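PDB 3E02: uncharacterized protein DUF849, which probably cleaves 3-keto-5-aminohexanoate or a related beta-keto acid, as a zinc-dependent TIM-barrel enzyme of the BKACE (DUF849) family. Local coordinates for residues 57-61 / 132-136; 152-156 / 184-190. All coordinates share one frame. Where two conformers were deposited one is given. Residues are numbered along the deposited sequence.

Contact 1: residues 57-61 / 132-136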
loop_
_atom_site.group_PDB
_atom_site.type_symbol
_atom_site.label_atom_id
_atom_site.label_comp_id
_atom_site.label_asym_id
_atom_site.label_seq_id
_atom_site.Cartn_x
_atom_site.Cartn_y
_atom_site.Cartn_z
ATOM N N LEU A 57 -45.122 -13.992 -0.309
ATOM C CA LEU A 57 -45.427 -15.339 -0.798
ATOM C C LEU A 57 -44.257 -16.038 -1.470
ATOM O O LEU A 57 -44.080 -17.229 -1.274
ATOM C CB LEU A 57 -46.610 -15.299 -1.752
ATOM C CG LEU A 57 -47.940 -14.858 -1.123
ATOM C CD1 LEU A 57 -49.002 -14.839 -2.182
ATOM C CD2 LEU A 57 -48.376 -15.752 0.030
ATOM N N ASN A 58 -43.462 -15.315 -2.251
ATOM C CA ASN A 58 -42.356 -15.938 -2.995
ATOM C C ASN A 58 -40.968 -15.343 -2.774
ATOM O O ASN A 58 -40.023 -15.778 -3.414
ATOM C CB ASN A 58 -42.716 -16.009 -4.503
ATOM C CG ASN A 58 -42.770 -14.639 -5.184
ATOM O OD1 ASN A 58 -42.232 -13.650 -4.697
ATOM N ND2 ASN A 58 -43.417 -14.593 -6.330
ATOM N N GLY A 59 -40.842 -14.358 -1.888
ATOM C CA GLY A 59 -39.557 -13.740 -1.602
ATOM C C GLY A 59 -38.942 -12.814 -2.643
ATOM O O GLY A 59 -37.818 -12.350 -2.431
ATOM N N ARG A 60 -39.650 -12.523 -3.742
ATOM C CA ARG A 60 -39.144 -11.634 -4.799
ATOM C C ARG A 60 -38.893 -10.240 -4.203
ATOM O O ARG A 60 -39.755 -9.728 -3.492
ATOM C CB ARG A 60 -40.156 -11.526 -5.954
ATOM C CG ARG A 60 -39.644 -10.773 -7.190
ATOM C CD ARG A 60 -40.748 -10.401 -8.183
ATOM N NE ARG A 60 -41.115 -11.451 -9.139
ATOM C CZ ARG A 60 -42.211 -12.227 -9.125
ATOM N NH1 ARG A 60 -43.156 -12.149 -8.172
ATOM N NH2 ARG A 60 -42.369 -13.116 -10.111
ATOM N N PRO A 61 -37.713 -9.628 -4.471
ATOM C CA PRO A 61 -37.502 -8.271 -3.944
ATOM C C PRO A 61 -38.609 -7.285 -4.310
ATOM O O PRO A 61 -39.136 -7.344 -5.420
ATOM C CB PRO A 61 -36.190 -7.850 -4.602
ATOM C CG PRO A 61 -35.441 -9.104 -4.737
ATOM C CD PRO A 61 -36.497 -10.103 -5.162
ATOM N N LYS A 132 -37.025 -23.130 -6.078
ATOM C CA LYS A 132 -38.366 -23.171 -5.492
ATOM C C LYS A 132 -39.392 -22.344 -6.272
ATOM O O LYS A 132 -40.525 -22.791 -6.452
ATOM C CB LYS A 132 -38.320 -22.719 -4.017
ATOM C CG LYS A 132 -39.623 -22.922 -3.241
ATOM C CD LYS A 132 -39.449 -22.580 -1.781
ATOM C CE LYS A 132 -40.754 -22.753 -1.021
ATOM N NZ LYS A 132 -40.523 -22.398 0.407
ATOM N N PHE A 133 -38.984 -21.156 -6.714
ATOM C CA PHE A 133 -39.861 -20.215 -7.430
ATOM C C PHE A 133 -39.307 -19.871 -8.813
ATOM O O PHE A 133 -38.081 -19.797 -9.000
ATOM C CB PHE A 133 -40.052 -18.935 -6.614
ATOM C CG PHE A 133 -40.602 -19.169 -5.232
ATOM C CD1 PHE A 133 -41.945 -19.507 -5.055
ATOM C CD2 PHE A 133 -39.784 -19.038 -4.105
ATOM C CE1 PHE A 133 -42.468 -19.723 -3.776
ATOM C CE2 PHE A 133 -40.304 -19.239 -2.809
ATOM C CZ PHE A 133 -41.640 -19.590 -2.650
ATOM N N ASP A 134 -40.229 -19.625 -9.750
ATOM C CA ASP A 134 -39.921 -19.335 -11.155
ATOM C C ASP A 134 -39.065 -18.109 -11.375
ATOM O O ASP A 134 -38.327 -18.079 -12.342
ATOM C CB ASP A 134 -41.201 -19.110 -11.985
ATOM C CG ASP A 134 -42.010 -20.351 -12.181
ATOM O OD1 ASP A 134 -41.521 -21.468 -11.879
ATOM O OD2 ASP A 134 -43.155 -20.194 -12.657
ATOM N N TRP A 135 -39.209 -17.101 -10.520
ATOM C CA TRP A 135 -38.446 -15.845 -10.660
ATOM C C TRP A 135 -36.958 -15.912 -10.343
ATOM O O TRP A 135 -36.201 -15.059 -10.816
ATOM C CB TRP A 135 -39.065 -14.726 -9.795
ATOM C CG TRP A 135 -38.897 -14.910 -8.321
ATOM C CD1 TRP A 135 -39.755 -15.534 -7.485
ATOM C CD2 TRP A 135 -37.800 -14.464 -7.515
ATOM N NE1 TRP A 135 -39.277 -15.516 -6.215
ATOM C CE2 TRP A 135 -38.075 -14.862 -6.193
ATOM C CE3 TRP A 135 -36.615 -13.751 -7.781
ATOM C CZ2 TRP A 135 -37.210 -14.586 -5.135
ATOM C CZ3 TRP A 135 -35.759 -13.468 -6.737
ATOM C CH2 TRP A 135 -36.060 -13.882 -5.423
ATOM N N GLU A 136 -36.531 -16.918 -9.580
ATOM C CA GLU A 136 -35.167 -16.954 -9.038
ATOM C C GLU A 136 -34.072 -17.147 -10.065
ATOM O O GLU A 136 -33.144 -16.334 -10.124
ATOM C CB GLU A 136 -35.035 -18.000 -7.921
ATOM C CG GLU A 136 -35.973 -17.803 -6.754
ATOM C CD GLU A 136 -35.804 -18.900 -5.731
ATOM O OE1 GLU A 136 -34.822 -18.865 -4.984
ATOM O OE2 GLU A 136 -36.641 -19.811 -5.700
#
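One hydrogen bond joins the two segments. The indole NE1 of W135 donates to the backbone O of N58 at 2.9 Å. That oxygen lies near the plane of the indole, at its edge, and also sits over one face of the F133 ring, 3.3 Å from F133 CD2.

The rest is contact with the two aromatic rings. N58 CB makes a CH-pi contact with F133, 3.8 Å from the ring centroid. R60 CA does the same over the six-membered ring of W135, also at 3.8 Å. In the conformer given, one face of the R60 guanidinium lies over W135 CG. P61 adds an apolar touch, with its CD 3.8 Å from W135 CZ3.

Each segment also has hydrogen bonds of its own. N58 OD1 accepts from R60 N at 3.0 Å and closes an Asx turn. Where the other loop enters helix 136-142, E136 OE2 accepts from F133 N at 2.9 Å. G59 takes positive phi at the bend, which glycine adopts easily.

The site is an Asx turn docked on two aromatic side chains. It follows strand 48-54, which carries the zinc ligands H50 and H52. The P61 side chain is about 6 Å from that of H52 and about 10 Å from the zinc. The contact thus belongs to the loops near the metal end of the TIM barrel, not to the zinc site itself.

Contact 2: residues 152-156 / 184-190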
loop_
_atom_site.group_PDB
_atom_site.type_symbol
_atom_site.label_atom_id
_atom_site.label_comp_id
_atom_site.label_asym_id
_atom_site.label_seq_id
_atom_site.Cartn_x
_atom_site.Cartn_y
_atom_site.Cartn_z
ATOM N N PHE A 152 -24.230 10.332 -11.536
ATOM C CA PHE A 152 -24.078 11.559 -10.745
ATOM C C PHE A 152 -25.419 12.301 -10.585
ATOM O O PHE A 152 -25.724 12.779 -9.505
ATOM C CB PHE A 152 -22.966 12.454 -11.305
ATOM C CG PHE A 152 -21.598 11.952 -10.973
ATOM C CD1 PHE A 152 -20.957 11.023 -11.786
ATOM C CD2 PHE A 152 -20.960 12.375 -9.816
ATOM C CE1 PHE A 152 -19.684 10.550 -11.462
ATOM C CE2 PHE A 152 -19.697 11.911 -9.480
ATOM C CZ PHE A 152 -19.061 11.001 -10.292
ATOM N N SER A 153 -26.225 12.349 -11.645
ATOM C CA SER A 153 -27.573 12.945 -11.560
ATOM C C SER A 153 -28.486 12.188 -10.577
ATOM O O SER A 153 -29.200 12.809 -9.778
ATOM C CB SER A 153 -28.233 13.008 -12.935
ATOM O OG SER A 153 -27.482 13.843 -13.795
ATOM N N GLN A 154 -28.453 10.863 -10.636
ATOM C CA GLN A 154 -29.268 10.015 -9.743
ATOM C C GLN A 154 -28.859 10.195 -8.282
ATOM O O GLN A 154 -29.717 10.340 -7.408
ATOM C CB GLN A 154 -29.201 8.543 -10.160
ATOM C CG GLN A 154 -29.960 8.257 -11.450
ATOM C CD GLN A 154 -29.874 6.806 -11.876
ATOM O OE1 GLN A 154 -28.807 6.184 -11.844
ATOM N NE2 GLN A 154 -31.005 6.254 -12.290
ATOM N N ILE A 155 -27.551 10.202 -8.025
ATOM C CA ILE A 155 -27.026 10.398 -6.663
ATOM C C ILE A 155 -27.450 11.766 -6.126
ATOM O O ILE A 155 -27.955 11.861 -5.006
ATOM C CB ILE A 155 -25.494 10.230 -6.589
ATOM C CG1 ILE A 155 -25.094 8.783 -6.948
ATOM C CG2 ILE A 155 -25.007 10.578 -5.172
ATOM C CD1 ILE A 155 -23.608 8.607 -7.321
ATOM N N GLU A 156 -27.272 12.807 -6.938
ATOM C CA GLU A 156 -27.664 14.164 -6.547
ATOM C C GLU A 156 -29.160 14.265 -6.202
ATOM O O GLU A 156 -29.500 14.920 -5.222
ATOM C CB GLU A 156 -27.300 15.166 -7.634
ATOM C CG GLU A 156 -27.555 16.621 -7.221
ATOM C CD GLU A 156 -26.921 17.645 -8.134
ATOM O OE1 GLU A 156 -25.992 17.302 -8.898
ATOM O OE2 GLU A 156 -27.339 18.817 -8.059
ATOM N N HIS A 184 -16.595 14.421 -4.769
ATOM C CA HIS A 184 -17.241 15.381 -5.674
ATOM C C HIS A 184 -18.434 16.077 -4.983
ATOM O O HIS A 184 -18.544 17.311 -5.012
ATOM C CB HIS A 184 -17.675 14.676 -6.981
ATOM C CG HIS A 184 -18.541 15.509 -7.870
ATOM N ND1 HIS A 184 -18.038 16.488 -8.697
ATOM C CD2 HIS A 184 -19.883 15.517 -8.045
ATOM C CE1 HIS A 184 -19.032 17.052 -9.356
ATOM N NE2 HIS A 184 -20.161 16.479 -8.979
ATOM N N PHE A 185 -19.280 15.275 -4.338
ATOM C CA PHE A 185 -20.472 15.773 -3.622
ATOM C C PHE A 185 -20.128 16.469 -2.313
ATOM O O PHE A 185 -20.735 17.501 -1.977
ATOM C CB PHE A 185 -21.485 14.648 -3.424
ATOM C CG PHE A 185 -22.108 14.211 -4.703
ATOM C CD1 PHE A 185 -23.014 15.056 -5.346
ATOM C CD2 PHE A 185 -21.770 13.008 -5.300
ATOM C CE1 PHE A 185 -23.598 14.699 -6.568
ATOM C CE2 PHE A 185 -22.356 12.625 -6.519
ATOM C CZ PHE A 185 -23.262 13.479 -7.154
ATOM N N VAL A 186 -19.154 15.915 -1.583
ATOM C CA VAL A 186 -18.665 16.524 -0.345
ATOM C C VAL A 186 -18.111 17.927 -0.646
ATOM O O VAL A 186 -18.488 18.881 0.033
ATOM C CB VAL A 186 -17.621 15.657 0.379
ATOM C CG1 VAL A 186 -16.935 16.440 1.530
ATOM C CG2 VAL A 186 -18.273 14.371 0.888
ATOM N N ASP A 187 -17.284 18.050 -1.687
ATOM C CA ASP A 187 -16.742 19.361 -2.113
ATOM C C ASP A 187 -17.827 20.368 -2.514
ATOM O O ASP A 187 -17.649 21.573 -2.309
ATOM C CB ASP A 187 -15.720 19.214 -3.250
ATOM C CG ASP A 187 -14.457 18.478 -2.824
ATOM O OD1 ASP A 187 -14.202 18.313 -1.601
ATOM O OD2 ASP A 187 -13.724 18.022 -3.731
ATOM N N ARG A 188 -18.938 19.878 -3.063
ATOM C CA ARG A 188 -20.091 20.725 -3.411
ATOM C C ARG A 188 -21.079 20.940 -2.249
ATOM O O ARG A 188 -22.111 21.602 -2.431
ATOM C CB ARG A 188 -20.836 20.130 -4.599
ATOM C CG ARG A 188 -20.034 20.145 -5.890
ATOM C CD ARG A 188 -20.734 19.327 -6.929
ATOM N NE ARG A 188 -22.055 19.886 -7.201
ATOM C CZ ARG A 188 -23.069 19.264 -7.796
ATOM N NH1 ARG A 188 -22.974 18.004 -8.219
ATOM N NH2 ARG A 188 -24.213 19.930 -7.962
ATOM N N LYS A 189 -20.777 20.373 -1.075
ATOM C CA LYS A 189 -21.584 20.503 0.142
ATOM C C LYS A 189 -23.034 19.985 0.045
ATOM O O LYS A 189 -23.925 20.483 0.740
ATOM C CB LYS A 189 -21.474 21.948 0.676
ATOM C CG LYS A 189 -20.060 22.260 1.158
ATOM C CD LYS A 189 -19.822 23.729 1.428
ATOM C CE LYS A 189 -18.536 23.942 2.236
ATOM N NZ LYS A 189 -17.356 23.193 1.694
ATOM N N LEU A 190 -23.257 18.968 -0.792
ATOM C CA LEU A 190 -24.579 18.342 -0.913
ATOM C C LEU A 190 -24.855 17.374 0.244
ATOM O O LEU A 190 -26.009 17.012 0.488
ATOM C CB LEU A 190 -24.774 17.684 -2.279
ATOM C CG LEU A 190 -24.595 18.620 -3.495
ATOM C CD1 LEU A 190 -25.117 17.940 -4.756
ATOM C CD2 LEU A 190 -25.296 19.972 -3.322
#
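This is a helix-to-helix contact on the outside of the barrel. The first turn of helix 152-163 meets the C-terminal end of helix 176-187 and the turn after it. Aromatic and aliphatic groups make the inner part. F185 CE2 lies 3.6 Å from both F152 CD2 and I155 CG2, and the I155 methyl sits over the F185 ring as a CH-pi contact. The F152 and F185 planes are near parallel but slid apart, with little overlap. F152 turns its edge to the face of H184 in an offset edge-to-face pair, centroids 5.3 Å apart. The three rings form an aromatic cluster. N120 and Q123 of a second subunit pack on F152 and H184.

A salt bridge flanks the cluster: E156 OE1 to R188 NH1, 3.2 Å. Two weak bonds from R188 NH2 reach the same carboxylate. R188 NH1 also donates to H184 NE2 at 3.3 Å, linking the charged pair to the cluster. A Schellman motif with positive phi at K189 ends the helix. It brings L190 back, with CD1 3.7 Å from E156 CG.

The two helices follow the adjacent parallel strands 109-113 and 168-173. M114, just after strand 109-113, touches both I155 and F185.

In the fold
From the N terminus, the chain passes through strand 48-54 and enters 57-61. Contact 1 closes when 132-136 returns to this loop, after strands 82-85 and 109-113 have been added to the barrel. Helix 136-142 begins at the end of that segment. Contact 2 then opens at 152-156 and closes at 184-190, a shorter loop that takes in strand 168-173. The two are in series and neither nest nor cross. The centres of contact 1 and contact 2 are about 36 Å apart, and the nearest atoms of contact 1 and contact 2 are about 17 Å apart. Contact 1 ties together two loops on the zinc side. Contact 2 joins two outer helices away from the metal.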